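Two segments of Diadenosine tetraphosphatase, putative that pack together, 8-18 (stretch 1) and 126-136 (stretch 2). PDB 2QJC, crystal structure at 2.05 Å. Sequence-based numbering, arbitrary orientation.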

ATOM      1  N   TYR A   8       4.007 -18.141  -5.514  1.00 46.61           N
ATOM      2  CA  TYR A   8       4.525 -16.745  -5.431  1.00 45.42           C
ATOM      3  C   TYR A   8       3.415 -15.758  -5.060  1.00 43.87           C
ATOM      4  O   TYR A   8       2.263 -16.144  -4.838  1.00 43.56           O
ATOM      5  CB  TYR A   8       5.124 -16.318  -6.769  1.00 45.43           C
ATOM      6  CG  TYR A   8       6.160 -17.257  -7.343  1.00 46.23           C
ATOM      7  CD1 TYR A   8       5.788 -18.462  -7.938  1.00 48.29           C
ATOM      8  CD2 TYR A   8       7.511 -16.914  -7.341  1.00 46.56           C
ATOM      9  CE1 TYR A   8       6.738 -19.300  -8.528  1.00 47.32           C
ATOM     10  CE2 TYR A   8       8.467 -17.740  -7.923  1.00 46.77           C
ATOM     11  CZ  TYR A   8       8.074 -18.930  -8.519  1.00 47.74           C
ATOM     12  OH  TYR A   8       9.015 -19.727  -9.128  1.00 47.43           O
ATOM     13  N   ALA A   9       3.777 -14.479  -5.005  1.00 41.08           N
ATOM     14  CA  ALA A   9       2.838 -13.409  -4.681  1.00 38.57           C
ATOM     15  C   ALA A   9       1.756 -13.304  -5.756  1.00 36.05           C
ATOM     16  O   ALA A   9       2.034 -13.447  -6.945  1.00 33.91           O
ATOM     17  CB  ALA A   9       3.590 -12.084  -4.556  1.00 37.79           C
ATOM     18  N   ASN A  10       0.526 -13.039  -5.330  1.00 36.63           N
ATOM     19  CA  ASN A  10      -0.611 -12.936  -6.246  1.00 37.95           C
ATOM     20  C   ASN A  10      -0.717 -11.584  -6.955  1.00 37.11           C
ATOM     21  O   ASN A  10      -0.713 -10.525  -6.314  1.00 36.90           O
ATOM     22  CB  ASN A  10      -1.903 -13.246  -5.482  1.00 41.11           C
ATOM     23  CG  ASN A  10      -1.918 -14.667  -4.924  1.00 43.64           C
ATOM     24  OD1 ASN A  10      -2.689 -14.990  -4.017  1.00 44.99           O
ATOM     25  ND2 ASN A  10      -1.062 -15.524  -5.474  1.00 43.80           N
ATOM     26  N   VAL A  11      -0.825 -11.642  -8.282  1.00 34.91           N
ATOM     27  CA  VAL A  11      -0.910 -10.455  -9.132  1.00 33.93           C
ATOM     28  C   VAL A  11      -2.267 -10.256  -9.821  1.00 34.08           C
ATOM     29  O   VAL A  11      -2.818 -11.181 -10.416  1.00 33.96           O
ATOM     30  CB  VAL A  11       0.181 -10.493 -10.242  1.00 32.86           C
ATOM     31  CG1 VAL A  11       0.126  -9.227 -11.073  1.00 33.22           C
ATOM     32  CG2 VAL A  11       1.566 -10.664  -9.619  1.00 30.81           C
ATOM     33  N   VAL A  12      -2.788  -9.035  -9.738  1.00 33.66           N
ATOM     34  CA  VAL A  12      -4.059  -8.673 -10.367  1.00 32.90           C
ATOM     35  C   VAL A  12      -3.782  -7.588 -11.415  1.00 32.84           C
ATOM     36  O   VAL A  12      -3.078  -6.615 -11.137  1.00 32.56           O
ATOM     37  CB  VAL A  12      -5.073  -8.142  -9.310  1.00 31.88           C
ATOM     38  CG1 VAL A  12      -6.208  -7.384  -9.981  1.00 31.11           C
ATOM     39  CG2 VAL A  12      -5.635  -9.299  -8.523  1.00 30.34           C
ATOM     40  N   THR A  13      -4.320  -7.768 -12.618  1.00 32.20           N
ATOM     41  CA  THR A  13      -4.125  -6.808 -13.701  1.00 32.05           C
ATOM     42  C   THR A  13      -5.438  -6.142 -14.127  1.00 32.42           C
ATOM     43  O   THR A  13      -6.452  -6.812 -14.320  1.00 30.70           O
ATOM     44  CB  THR A  13      -3.471  -7.495 -14.919  1.00 33.17           C
ATOM     45  OG1 THR A  13      -2.177  -7.979 -14.543  1.00 35.74           O
ATOM     46  CG2 THR A  13      -3.323  -6.524 -16.080  1.00 29.78           C
ATOM     47  N   LEU A  14      -5.404  -4.820 -14.275  1.00 32.17           N
ATOM     48  CA  LEU A  14      -6.583  -4.047 -14.657  1.00 32.82           C
ATOM     49  C   LEU A  14      -6.370  -3.267 -15.968  1.00 32.49           C
ATOM     50  O   LEU A  14      -6.189  -2.048 -15.959  1.00 31.96           O
ATOM     51  CB  LEU A  14      -6.935  -3.086 -13.514  1.00 33.30           C
ATOM     52  CG  LEU A  14      -7.229  -3.758 -12.164  1.00 34.66           C
ATOM     53  CD1 LEU A  14      -7.289  -2.711 -11.053  1.00 34.65           C
ATOM     54  CD2 LEU A  14      -8.551  -4.517 -12.250  1.00 33.40           C
ATOM     55  N   PRO A  15      -6.391  -3.968 -17.114  1.00 32.63           N
ATOM     56  CA  PRO A  15      -6.193  -3.331 -18.419  1.00 33.65           C
ATOM     57  C   PRO A  15      -7.246  -2.307 -18.835  1.00 34.80           C
ATOM     58  O   PRO A  15      -6.949  -1.376 -19.589  1.00 33.62           O
ATOM     59  CB  PRO A  15      -6.136  -4.522 -19.375  1.00 32.89           C
ATOM     60  CG  PRO A  15      -7.006  -5.528 -18.711  1.00 33.45           C
ATOM     61  CD  PRO A  15      -6.581  -5.421 -17.271  1.00 33.70           C
ATOM     62  N   ASN A  16      -8.466  -2.474 -18.332  1.00 36.19           N
ATOM     63  CA  ASN A  16      -9.575  -1.587 -18.670  1.00 37.93           C
ATOM     64  C   ASN A  16      -9.639  -0.279 -17.883  1.00 37.87           C
ATOM     65  O   ASN A  16     -10.423   0.604 -18.223  1.00 39.22           O
ATOM     66  CB  ASN A  16     -10.897  -2.335 -18.507  1.00 39.44           C
ATOM     67  CG  ASN A  16     -11.098  -3.403 -19.569  1.00 42.33           C
ATOM     68  OD1 ASN A  16     -10.160  -4.096 -19.962  1.00 41.87           O
ATOM     69  ND2 ASN A  16     -12.338  -3.547 -20.029  1.00 45.06           N
ATOM     70  N   VAL A  17      -8.837  -0.150 -16.830  1.00 36.76           N
ATOM     71  CA  VAL A  17      -8.851   1.082 -16.041  1.00 34.52           C
ATOM     72  C   VAL A  17      -8.004   2.149 -16.729  1.00 34.70           C
ATOM     73  O   VAL A  17      -6.786   2.211 -16.551  1.00 34.44           O
ATOM     74  CB  VAL A  17      -8.332   0.825 -14.604  1.00 34.87           C
ATOM     75  CG1 VAL A  17      -8.252   2.137 -13.817  1.00 34.54           C
ATOM     76  CG2 VAL A  17      -9.266  -0.154 -13.891  1.00 34.70           C
ATOM     77  N   THR A  18      -8.668   2.984 -17.523  1.00 34.31           N
ATOM     78  CA  THR A  18      -8.012   4.051 -18.274  1.00 34.91           C
ATOM     79  C   THR A  18      -8.405   5.435 -17.762  1.00 34.12           C
ATOM     80  O   THR A  18      -7.869   6.445 -18.210  1.00 35.12           O
ATOM     81  CB  THR A  18      -8.364   3.969 -19.784  1.00 35.63           C
ATOM     82  OG1 THR A  18      -9.768   4.212 -19.965  1.00 37.25           O
ATOM     83  CG2 THR A  18      -8.031   2.587 -20.330  1.00 35.69           C
TER
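Stretch 2 (126-136) LPHIIRIPAHN

Stretch 2 lies beside stretch 1 as a neighbouring parallel β-strand, joined to it by a ladder of backbone hydrogen bonds and flanked by mostly apolar side-chain contacts. Its residues 129-132 form the strand that pairs with strand 11-13; the two axes approach to 4.6 Å, and their N-to-C directions differ by 21° (signed crossing angle -21°), a modest twist. Residues 133-135 then turn into a short 3-10 segment.

The register sets Val11 beside Ile129, Val12 beside Ile130 and Thr13 beside Arg131, with CA-CA distances of 4.7, 4.8 and 4.7 Å. As is typical of parallel pairing, one residue bonds to two that flank its partner. The amide N of Val12 donates to Ile129 O (2.8 Å), while Val12 O accepts from Arg131 N (2.8 Å). The ladder continues from Leu14 N to Arg131 O (3.0 Å). At its start, Asn10 O accepts two hydrogen bonds, from His128 N (2.9 Å) and Ile129 N (3.0 Å), so this carbonyl gathers the chain of stretch 2 as it enters the strand. Between these bonds, Ile130 CA approaches Val12 O at 3.2 Å in a CA-H...O contact.

Side chains alternate between the two faces. On the face carrying Val11, Thr13, Ile129 and Arg131, Val11 CG2 meets Ile129 CB at 4.1 Å, and Val11 CG1 lies 3.9 Å from Arg131 CG. The aliphatic part of arginine can thus cover a valine while its far end leads away to a hydrogen bond elsewhere in the structure. On the other face, Val12 CB packs 4.3 Å from Ile130 CG1, and Val12 CG2 touches Pro127 CB at 3.5 Å. Branched valine and isoleucine suit both extended backbone and close apolar packing. Leu14 reaches the same isoleucine, with CD1 3.9 Å from Ile130 CG2.

Before the strand, Ala9 points toward stretch 2, and its small side chain permits a close fit, Ala9 CB lying 3.8 Å from His128 CB. The imidazole edge faces Asn10 N.

Beyond the strands, both chains bend. Leu14 to Val17 form a type I turn, closed by a weak hydrogen bond from Val17 N to Leu14 O (3.4 Å); proline, with its restricted phi, fits the second position. Pro133 likewise suits the start of the 3-10 segment, and Pro15 CA rests 3.8 Å from Pro133 CG. Past the turn, the compact methyl of Ala134 lets the chains come close: its CB lies 3.2 Å from Val17 O and 4.0 Å from Thr18 CG2.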

ATOM      1  N   LEU A 126      -7.584  -9.734  -0.920  1.00 35.69           N
ATOM      2  CA  LEU A 126      -6.618  -8.782  -1.458  1.00 31.77           C
ATOM      3  C   LEU A 126      -5.383  -9.423  -2.086  1.00 30.28           C
ATOM      4  O   LEU A 126      -4.778 -10.322  -1.509  1.00 29.60           O
ATOM      5  CB  LEU A 126      -6.146  -7.817  -0.363  1.00 29.12           C
ATOM      6  CG  LEU A 126      -7.175  -6.995   0.419  1.00 29.28           C
ATOM      7  CD1 LEU A 126      -6.427  -6.081   1.372  1.00 25.55           C
ATOM      8  CD2 LEU A 126      -8.060  -6.175  -0.529  1.00 25.70           C
ATOM      9  N   PRO A 127      -4.991  -8.955  -3.283  1.00 27.55           N
ATOM     10  CA  PRO A 127      -3.810  -9.502  -3.951  1.00 27.64           C
ATOM     11  C   PRO A 127      -2.578  -8.809  -3.356  1.00 28.06           C
ATOM     12  O   PRO A 127      -2.705  -7.891  -2.538  1.00 29.33           O
ATOM     13  CB  PRO A 127      -4.035  -9.124  -5.409  1.00 25.71           C
ATOM     14  CG  PRO A 127      -4.666  -7.770  -5.290  1.00 26.13           C
ATOM     15  CD  PRO A 127      -5.658  -7.949  -4.133  1.00 29.09           C
ATOM     16  N   HIS A 128      -1.394  -9.246  -3.764  1.00 28.72           N
ATOM     17  CA  HIS A 128      -0.156  -8.654  -3.271  1.00 27.53           C
ATOM     18  C   HIS A 128       0.294  -7.535  -4.206  1.00 26.77           C
ATOM     19  O   HIS A 128       0.903  -6.549  -3.776  1.00 25.23           O
ATOM     20  CB  HIS A 128       0.941  -9.717  -3.202  1.00 29.78           C
ATOM     21  CG  HIS A 128       0.633 -10.850  -2.274  1.00 32.13           C
ATOM     22  ND1 HIS A 128       0.759 -10.747  -0.904  1.00 35.29           N
ATOM     23  CD2 HIS A 128       0.196 -12.108  -2.518  1.00 33.53           C
ATOM     24  CE1 HIS A 128       0.415 -11.894  -0.345  1.00 34.26           C
ATOM     25  NE2 HIS A 128       0.069 -12.737  -1.302  1.00 34.39           N
ATOM     26  N   ILE A 129      -0.011  -7.703  -5.488  1.00 23.40           N
ATOM     27  CA  ILE A 129       0.387  -6.742  -6.506  1.00 22.73           C
ATOM     28  C   ILE A 129      -0.739  -6.426  -7.481  1.00 22.77           C
ATOM     29  O   ILE A 129      -1.476  -7.314  -7.895  1.00 24.61           O
ATOM     30  CB  ILE A 129       1.586  -7.289  -7.315  1.00 22.31           C
ATOM     31  CG1 ILE A 129       2.758  -7.566  -6.372  1.00 22.63           C
ATOM     32  CG2 ILE A 129       1.989  -6.299  -8.408  1.00 22.13           C
ATOM     33  CD1 ILE A 129       3.879  -8.366  -7.000  1.00 21.97           C
ATOM     34  N   ILE A 130      -0.867  -5.154  -7.844  1.00 23.72           N
ATOM     35  CA  ILE A 130      -1.882  -4.739  -8.809  1.00 24.19           C
ATOM     36  C   ILE A 130      -1.212  -3.953  -9.930  1.00 24.72           C
ATOM     37  O   ILE A 130      -0.480  -2.990  -9.676  1.00 25.05           O
ATOM     38  CB  ILE A 130      -2.987  -3.866  -8.157  1.00 22.83           C
ATOM     39  CG1 ILE A 130      -3.788  -4.707  -7.162  1.00 20.01           C
ATOM     40  CG2 ILE A 130      -3.931  -3.302  -9.237  1.00 22.57           C
ATOM     41  CD1 ILE A 130      -4.808  -3.906  -6.370  1.00 21.29           C
ATOM     42  N   ARG A 131      -1.445  -4.383 -11.168  1.00 24.01           N
ATOM     43  CA  ARG A 131      -0.879  -3.715 -12.335  1.00 24.84           C
ATOM     44  C   ARG A 131      -1.954  -2.848 -13.001  1.00 25.15           C
ATOM     45  O   ARG A 131      -3.072  -3.314 -13.244  1.00 26.01           O
ATOM     46  CB  ARG A 131      -0.356  -4.742 -13.350  1.00 26.55           C
ATOM     47  CG  ARG A 131       0.657  -5.730 -12.801  1.00 32.00           C
ATOM     48  CD  ARG A 131       1.255  -6.604 -13.914  1.00 36.09           C
ATOM     49  NE  ARG A 131       2.394  -5.956 -14.561  1.00 41.74           N
ATOM     50  CZ  ARG A 131       3.158  -6.523 -15.492  1.00 41.91           C
ATOM     51  NH1 ARG A 131       2.904  -7.758 -15.903  1.00 44.01           N
ATOM     52  NH2 ARG A 131       4.198  -5.865 -15.992  1.00 42.32           N
ATOM     53  N   ILE A 132      -1.605  -1.596 -13.289  1.00 24.67           N
ATOM     54  CA  ILE A 132      -2.509  -0.630 -13.931  1.00 25.08           C
ATOM     55  C   ILE A 132      -1.743  -0.148 -15.164  1.00 23.00           C
ATOM     56  O   ILE A 132      -1.220   0.976 -15.200  1.00 21.43           O
ATOM     57  CB  ILE A 132      -2.800   0.570 -12.991  1.00 25.12           C
ATOM     58  CG1 ILE A 132      -3.357   0.060 -11.661  1.00 26.15           C
ATOM     59  CG2 ILE A 132      -3.810   1.525 -13.641  1.00 27.45           C
ATOM     60  CD1 ILE A 132      -3.317   1.090 -10.550  1.00 30.20           C
ATOM     61  N   PRO A 133      -1.670  -1.007 -16.195  1.00 23.72           N
ATOM     62  CA  PRO A 133      -0.965  -0.747 -17.455  1.00 24.01           C
ATOM     63  C   PRO A 133      -1.289   0.523 -18.236  1.00 25.98           C
ATOM     64  O   PRO A 133      -0.403   1.101 -18.864  1.00 26.96           O
ATOM     65  CB  PRO A 133      -1.201  -2.031 -18.258  1.00 25.37           C
ATOM     66  CG  PRO A 133      -2.521  -2.533 -17.730  1.00 25.92           C
ATOM     67  CD  PRO A 133      -2.405  -2.287 -16.250  1.00 21.94           C
ATOM     68  N   ALA A 134      -2.536   0.975 -18.197  1.00 27.83           N
ATOM     69  CA  ALA A 134      -2.908   2.183 -18.927  1.00 29.37           C
ATOM     70  C   ALA A 134      -2.085   3.397 -18.480  1.00 29.72           C
ATOM     71  O   ALA A 134      -1.806   4.307 -19.272  1.00 28.58           O
ATOM     72  CB  ALA A 134      -4.399   2.463 -18.738  1.00 31.88           C
ATOM     73  N   HIS A 135      -1.700   3.401 -17.208  1.00 27.11           N
ATOM     74  CA  HIS A 135      -0.924   4.495 -16.635  1.00 23.94           C
ATOM     75  C   HIS A 135       0.520   4.084 -16.363  1.00 25.05           C
ATOM     76  O   HIS A 135       1.280   4.836 -15.746  1.00 23.51           O
ATOM     77  CB  HIS A 135      -1.585   4.955 -15.328  1.00 26.66           C
ATOM     78  CG  HIS A 135      -2.928   5.596 -15.522  1.00 26.31           C
ATOM     79  ND1 HIS A 135      -3.095   6.774 -16.218  1.00 25.26           N
ATOM     80  CD2 HIS A 135      -4.167   5.211 -15.130  1.00 27.39           C
ATOM     81  CE1 HIS A 135      -4.379   7.087 -16.251  1.00 25.38           C
ATOM     82  NE2 HIS A 135      -5.051   6.155 -15.597  1.00 27.73           N
ATOM     83  N   ASN A 136       0.886   2.892 -16.840  1.00 24.09           N
ATOM     84  CA  ASN A 136       2.214   2.317 -16.647  1.00 24.99           C
ATOM     85  C   ASN A 136       2.608   2.343 -15.162  1.00 25.20           C
ATOM     86  O   ASN A 136       3.688   2.795 -14.795  1.00 20.16           O
ATOM     87  CB  ASN A 136       3.262   3.059 -17.490  1.00 25.89           C
ATOM     88  CG  ASN A 136       4.623   2.383 -17.450  1.00 24.69           C
ATOM     89  OD1 ASN A 136       4.723   1.153 -17.489  1.00 27.10           O
ATOM     90  ND2 ASN A 136       5.677   3.182 -17.384  1.00 27.00           N
TER